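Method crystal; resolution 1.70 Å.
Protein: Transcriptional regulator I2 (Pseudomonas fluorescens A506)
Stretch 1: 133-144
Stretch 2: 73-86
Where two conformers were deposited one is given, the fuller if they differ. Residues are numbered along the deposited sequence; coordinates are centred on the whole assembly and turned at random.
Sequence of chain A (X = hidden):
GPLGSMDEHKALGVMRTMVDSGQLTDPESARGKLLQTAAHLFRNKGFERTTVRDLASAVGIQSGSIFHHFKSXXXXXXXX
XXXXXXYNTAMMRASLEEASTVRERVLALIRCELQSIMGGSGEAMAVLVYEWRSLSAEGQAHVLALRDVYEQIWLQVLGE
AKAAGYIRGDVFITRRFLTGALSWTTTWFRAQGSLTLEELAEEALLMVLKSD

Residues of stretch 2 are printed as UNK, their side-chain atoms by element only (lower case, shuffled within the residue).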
# COMPACT_ATOMS: atom_id res chain seq x y z
N ARG A 133 -7.02 -15.56 -0.52
CA ARG A 133 -6.23 -16.70 -0.95
C ARG A 133 -6.96 -18.02 -0.74
O ARG A 133 -6.54 -19.03 -1.28
CB ARG A 133 -4.86 -16.70 -0.24
CG ARG A 133 -3.90 -15.59 -0.71
CD ARG A 133 -2.55 -15.66 0.02
NE ARG A 133 -1.84 -16.92 -0.22
CZ ARG A 133 -0.83 -17.37 0.52
NH1 ARG A 133 -0.40 -16.68 1.57
NH2 ARG A 133 -0.25 -18.52 0.21
N SER A 134 -8.05 -18.02 0.05
CA SER A 134 -8.88 -19.24 0.18
C SER A 134 -9.84 -19.51 -0.99
O SER A 134 -10.40 -20.59 -1.12
CB SER A 134 -9.69 -19.17 1.50
OG SER A 134 -8.85 -19.15 2.64
N LEU A 135 -10.02 -18.53 -1.87
CA LEU A 135 -11.01 -18.61 -2.93
C LEU A 135 -10.41 -19.25 -4.15
O LEU A 135 -9.24 -18.99 -4.48
CB LEU A 135 -11.51 -17.19 -3.27
CG LEU A 135 -12.80 -17.01 -4.06
CD1 LEU A 135 -13.96 -17.75 -3.40
CD2 LEU A 135 -13.14 -15.59 -4.16
N SER A 136 -11.21 -20.10 -4.80
CA SER A 136 -10.83 -20.83 -6.03
C SER A 136 -10.50 -19.83 -7.15
O SER A 136 -10.99 -18.72 -7.14
CB SER A 136 -11.96 -21.77 -6.51
OG SER A 136 -13.16 -21.09 -6.98
N ALA A 137 -9.68 -20.24 -8.11
CA ALA A 137 -9.53 -19.47 -9.36
C ALA A 137 -10.88 -19.05 -9.96
O ALA A 137 -11.08 -17.88 -10.32
CB ALA A 137 -8.72 -20.30 -10.41
N GLU A 138 -11.81 -19.99 -10.15
CA GLU A 138 -13.09 -19.61 -10.69
C GLU A 138 -13.83 -18.58 -9.81
O GLU A 138 -14.42 -17.64 -10.35
CB GLU A 138 -14.02 -20.80 -10.97
CG GLU A 138 -15.51 -20.43 -10.82
CD GLU A 138 -16.41 -21.08 -11.85
OE1 GLU A 138 -16.09 -22.20 -12.28
OE2 GLU A 138 -17.43 -20.45 -12.23
N GLY A 139 -13.81 -18.75 -8.49
CA GLY A 139 -14.47 -17.75 -7.63
C GLY A 139 -13.78 -16.40 -7.79
O GLY A 139 -14.42 -15.31 -7.91
N GLN A 140 -12.46 -16.45 -7.82
CA GLN A 140 -11.70 -15.21 -7.93
C GLN A 140 -12.04 -14.45 -9.22
O GLN A 140 -12.10 -13.21 -9.22
CB GLN A 140 -10.21 -15.52 -7.93
CG GLN A 140 -9.32 -14.39 -8.29
CD GLN A 140 -7.85 -14.83 -8.43
OE1 GLN A 140 -7.12 -14.93 -7.45
NE2 GLN A 140 -7.43 -15.10 -9.65
N ALA A 141 -12.25 -15.18 -10.31
CA ALA A 141 -12.46 -14.50 -11.61
C ALA A 141 -13.80 -13.79 -11.56
O ALA A 141 -13.95 -12.70 -12.10
CB ALA A 141 -12.42 -15.48 -12.72
N HIS A 142 -14.78 -14.42 -10.90
CA HIS A 142 -16.08 -13.77 -10.69
C HIS A 142 -15.95 -12.51 -9.83
O HIS A 142 -16.52 -11.48 -10.17
CB HIS A 142 -17.09 -14.71 -10.03
CG HIS A 142 -17.63 -15.73 -10.97
ND1 HIS A 142 -18.58 -15.42 -11.93
CD2 HIS A 142 -17.34 -17.04 -11.15
CE1 HIS A 142 -18.87 -16.50 -12.63
NE2 HIS A 142 -18.12 -17.50 -12.19
N VAL A 143 -15.17 -12.58 -8.75
CA VAL A 143 -15.07 -11.40 -7.88
C VAL A 143 -14.30 -10.32 -8.64
O VAL A 143 -14.62 -9.14 -8.55
CB VAL A 143 -14.37 -11.70 -6.57
CG1 VAL A 143 -14.14 -10.42 -5.82
CG2 VAL A 143 -15.22 -12.70 -5.76
N LEU A 144 -13.29 -10.71 -9.41
CA LEU A 144 -12.55 -9.72 -10.19
C LEU A 144 -13.36 -9.05 -11.30
O LEU A 144 -13.12 -7.88 -11.61
CB LEU A 144 -11.24 -10.32 -10.75
CG LEU A 144 -10.14 -10.64 -9.71
CD1 LEU A 144 -8.96 -11.44 -10.37
CD2 LEU A 144 -9.60 -9.39 -9.00
N UNK A 73 -18.50 -24.98 -0.47
CA UNK A 73 -18.13 -24.01 0.54
C UNK A 73 -17.36 -22.85 -0.14
O UNK A 73 -17.58 -21.69 0.19
c UNK A 73 -16.10 -24.60 3.89
c UNK A 73 -17.27 -24.68 1.62
n UNK A 73 -14.21 -24.18 5.57
c UNK A 73 -15.40 -23.64 4.78
c UNK A 73 -16.99 -23.81 2.87
N UNK A 74 -16.48 -23.18 -1.08
CA UNK A 74 -15.77 -22.18 -1.89
C UNK A 74 -16.74 -21.23 -2.54
O UNK A 74 -16.50 -20.03 -2.67
o UNK A 74 -14.63 -21.68 -5.10
c UNK A 74 -15.04 -22.86 -3.05
c UNK A 74 -14.28 -21.89 -3.90
o UNK A 74 -13.30 -21.37 -3.36
N UNK A 75 -17.87 -21.77 -3.01
CA UNK A 75 -18.87 -20.88 -3.62
C UNK A 75 -19.57 -19.95 -2.61
O UNK A 75 -19.95 -18.85 -2.99
o UNK A 75 -22.56 -22.25 -5.74
c UNK A 75 -21.68 -21.52 -6.23
c UNK A 75 -20.79 -20.74 -5.29
o UNK A 75 -21.49 -21.40 -7.45
c UNK A 75 -19.91 -21.64 -4.44
N UNK A 76 -19.76 -20.38 -1.36
CA UNK A 76 -20.28 -19.49 -0.32
C UNK A 76 -19.32 -18.31 -0.15
O UNK A 76 -19.76 -17.16 -0.03
c UNK A 76 -21.05 -19.24 2.06
c UNK A 76 -21.55 -22.20 2.11
c UNK A 76 -21.42 -21.36 0.87
c UNK A 76 -20.44 -20.19 1.03
N UNK A 77 -18.01 -18.59 -0.16
CA UNK A 77 -17.00 -17.53 0.04
C UNK A 77 -17.03 -16.57 -1.11
O UNK A 77 -17.04 -15.34 -0.91
c UNK A 77 -14.41 -17.15 0.43
c UNK A 77 -15.59 -18.11 0.19
c UNK A 77 -14.58 -16.37 1.70
c UNK A 77 -13.07 -17.95 0.40
N UNK A 78 -17.09 -17.10 -2.34
CA UNK A 78 -17.26 -16.26 -3.53
C UNK A 78 -18.46 -15.34 -3.39
O UNK A 78 -18.38 -14.15 -3.70
n UNK A 78 -19.83 -18.48 -9.11
c UNK A 78 -19.91 -17.16 -8.96
c UNK A 78 -17.78 -16.33 -6.04
n UNK A 78 -20.70 -16.43 -9.75
n UNK A 78 -19.19 -16.58 -8.01
c UNK A 78 -17.49 -17.15 -4.76
c UNK A 78 -18.31 -17.29 -7.10
N UNK A 79 -19.60 -15.87 -2.93
CA UNK A 79 -20.83 -15.07 -2.88
C UNK A 79 -20.74 -14.03 -1.79
O UNK A 79 -21.25 -12.92 -1.97
c UNK A 79 -22.06 -15.96 -2.64
N UNK A 80 -20.10 -14.33 -0.67
CA UNK A 80 -19.90 -13.30 0.39
C UNK A 80 -19.11 -12.15 -0.22
O UNK A 80 -19.44 -10.97 -0.05
c UNK A 80 -19.14 -13.89 1.58
c UNK A 80 -20.06 -14.89 2.30
c UNK A 80 -18.62 -12.84 2.54
N UNK A 81 -18.06 -12.48 -0.96
CA UNK A 81 -17.24 -11.42 -1.53
C UNK A 81 -17.99 -10.67 -2.63
O UNK A 81 -17.89 -9.44 -2.75
c UNK A 81 -15.09 -12.62 -0.92
c UNK A 81 -12.65 -13.83 -0.36
s UNK A 81 -13.46 -12.91 -1.65
c UNK A 81 -15.94 -11.99 -2.04
N UNK A 82 -18.74 -11.39 -3.45
CA UNK A 82 -19.51 -10.72 -4.50
C UNK A 82 -20.54 -9.77 -3.90
O UNK A 82 -20.72 -8.63 -4.37
c UNK A 82 -20.09 -13.46 -7.23
o UNK A 82 -21.22 -13.82 -6.83
o UNK A 82 -19.61 -13.88 -8.29
c UNK A 82 -19.29 -12.48 -6.37
c UNK A 82 -20.21 -11.76 -5.39
N UNK A 83 -21.23 -10.23 -2.86
CA UNK A 83 -22.23 -9.37 -2.21
C UNK A 83 -21.63 -8.08 -1.71
O UNK A 83 -22.25 -7.02 -1.84
o UNK A 83 -25.14 -10.85 -3.22
o UNK A 83 -25.76 -9.58 -1.51
c UNK A 83 -22.83 -10.04 -0.96
c UNK A 83 -23.90 -11.04 -1.22
c UNK A 83 -25.02 -10.45 -2.04
N UNK A 84 -20.44 -8.16 -1.11
CA UNK A 84 -19.80 -6.95 -0.58
C UNK A 84 -19.46 -5.97 -1.67
O UNK A 84 -19.64 -4.75 -1.50
c UNK A 84 -18.47 -7.26 0.15
o UNK A 84 -18.71 -8.31 1.08
c UNK A 84 -17.95 -6.01 0.90
N UNK A 85 -18.94 -6.48 -2.79
CA UNK A 85 -18.61 -5.59 -3.86
C UNK A 85 -19.84 -5.02 -4.54
O UNK A 85 -19.84 -3.82 -4.90
c UNK A 85 -17.69 -6.23 -4.90
c UNK A 85 -17.36 -5.21 -6.00
c UNK A 85 -15.43 -7.34 -5.23
c UNK A 85 -16.33 -6.58 -4.26
N UNK A 86 -20.88 -5.83 -4.73
CA UNK A 86 -22.14 -5.35 -5.29
C UNK A 86 -22.67 -4.26 -4.42
O UNK A 86 -23.13 -3.23 -4.91
c UNK A 86 -23.17 -8.96 -7.98
n UNK A 86 -23.18 -8.60 -6.71
n UNK A 86 -23.16 -7.87 -8.73
c UNK A 86 -23.18 -6.49 -5.34
c UNK A 86 -23.17 -6.77 -7.91
c UNK A 86 -23.17 -7.22 -6.63
O HOH W 1 -19.84 -12.20 -10.81

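Position 73 carries four carbons in a row ending in a nitrogen, and it stays clear of stretch 1. It is Lys-73.

Position 74 has two carbons, the second bearing two oxygens. One oxygen lies 2.8 Å from Ser-136 N, the other 2.5 Å from Ser-136 OG. This short carboxylate is Asp-74. Its OD1 accepts from the backbone N and its OD2 from the hydroxyl, in a very short bond.

Position 75 has three carbons, the third with two oxygens, and no contact across. It is Glu-75.

Position 76 has four carbons, forked at the first, one arm two carbons long. It points away from stretch 1. It is Ile-76.

Position 77 also has four carbons, but the fork is at the second. It meets Leu-135 and the CB of Ser-134. It is Leu-77; its CG lies 3.9 Å from Leu-135 CD1.

Position 78 has three carbons, a nitrogen, then a carbon with two more nitrogens. This flat end lies on the ring of His-142. It is Arg-78. The planes are 7° apart and the centres 3.4 Å apart.

Position 79 has a single carbon, pointing away. It is Ala-79.

Position 80 has one carbon carrying two more, out of reach of stretch 1. It is Val-80.

Position 81 is unbranched: two carbons, a sulfur, a carbon. The sulfur is 3.7 Å from Leu-135 CD2. It is Met-81.

Position 82 has three carbons, the third with two oxygens. One oxygen is 3.2 Å from His-142 CB. It is Glu-82. Its OE1 accepts from Arg-78 NE at 2.7 Å, a salt bridge that ties down the stacked guanidinium.

Position 83 has the same atoms but does not reach stretch 1. It is Glu-83.

Position 84 has one carbon carrying an oxygen and a carbon, with no contact across. It is Thr-84.

Position 85 has four carbons, forked at the first, with one longer arm. The end of that arm is 3.4 Å from Val-143 CG1. It is Ile-85.

Position 86 has one carbon and a five-membered ring of three carbons and two nitrogens, with no contact across. It is His-86.

The helices run nearly parallel, at 12°. Ser-136 caps its helix, its OG accepting from Gly-139 N at 2.9 Å while donating to Asp-74. Gly-139 CA comes within 3.9 Å of Arg-78 CD. Val-143 fits among Arg-78, Met-81, Glu-82 and Ile-85. The contact combines polar anchoring at Ser-136, a stack at His-142 and apolar packing by Leu-135 and Val-143.

Stretch 2 73-86: KDEILRAVMEETIH
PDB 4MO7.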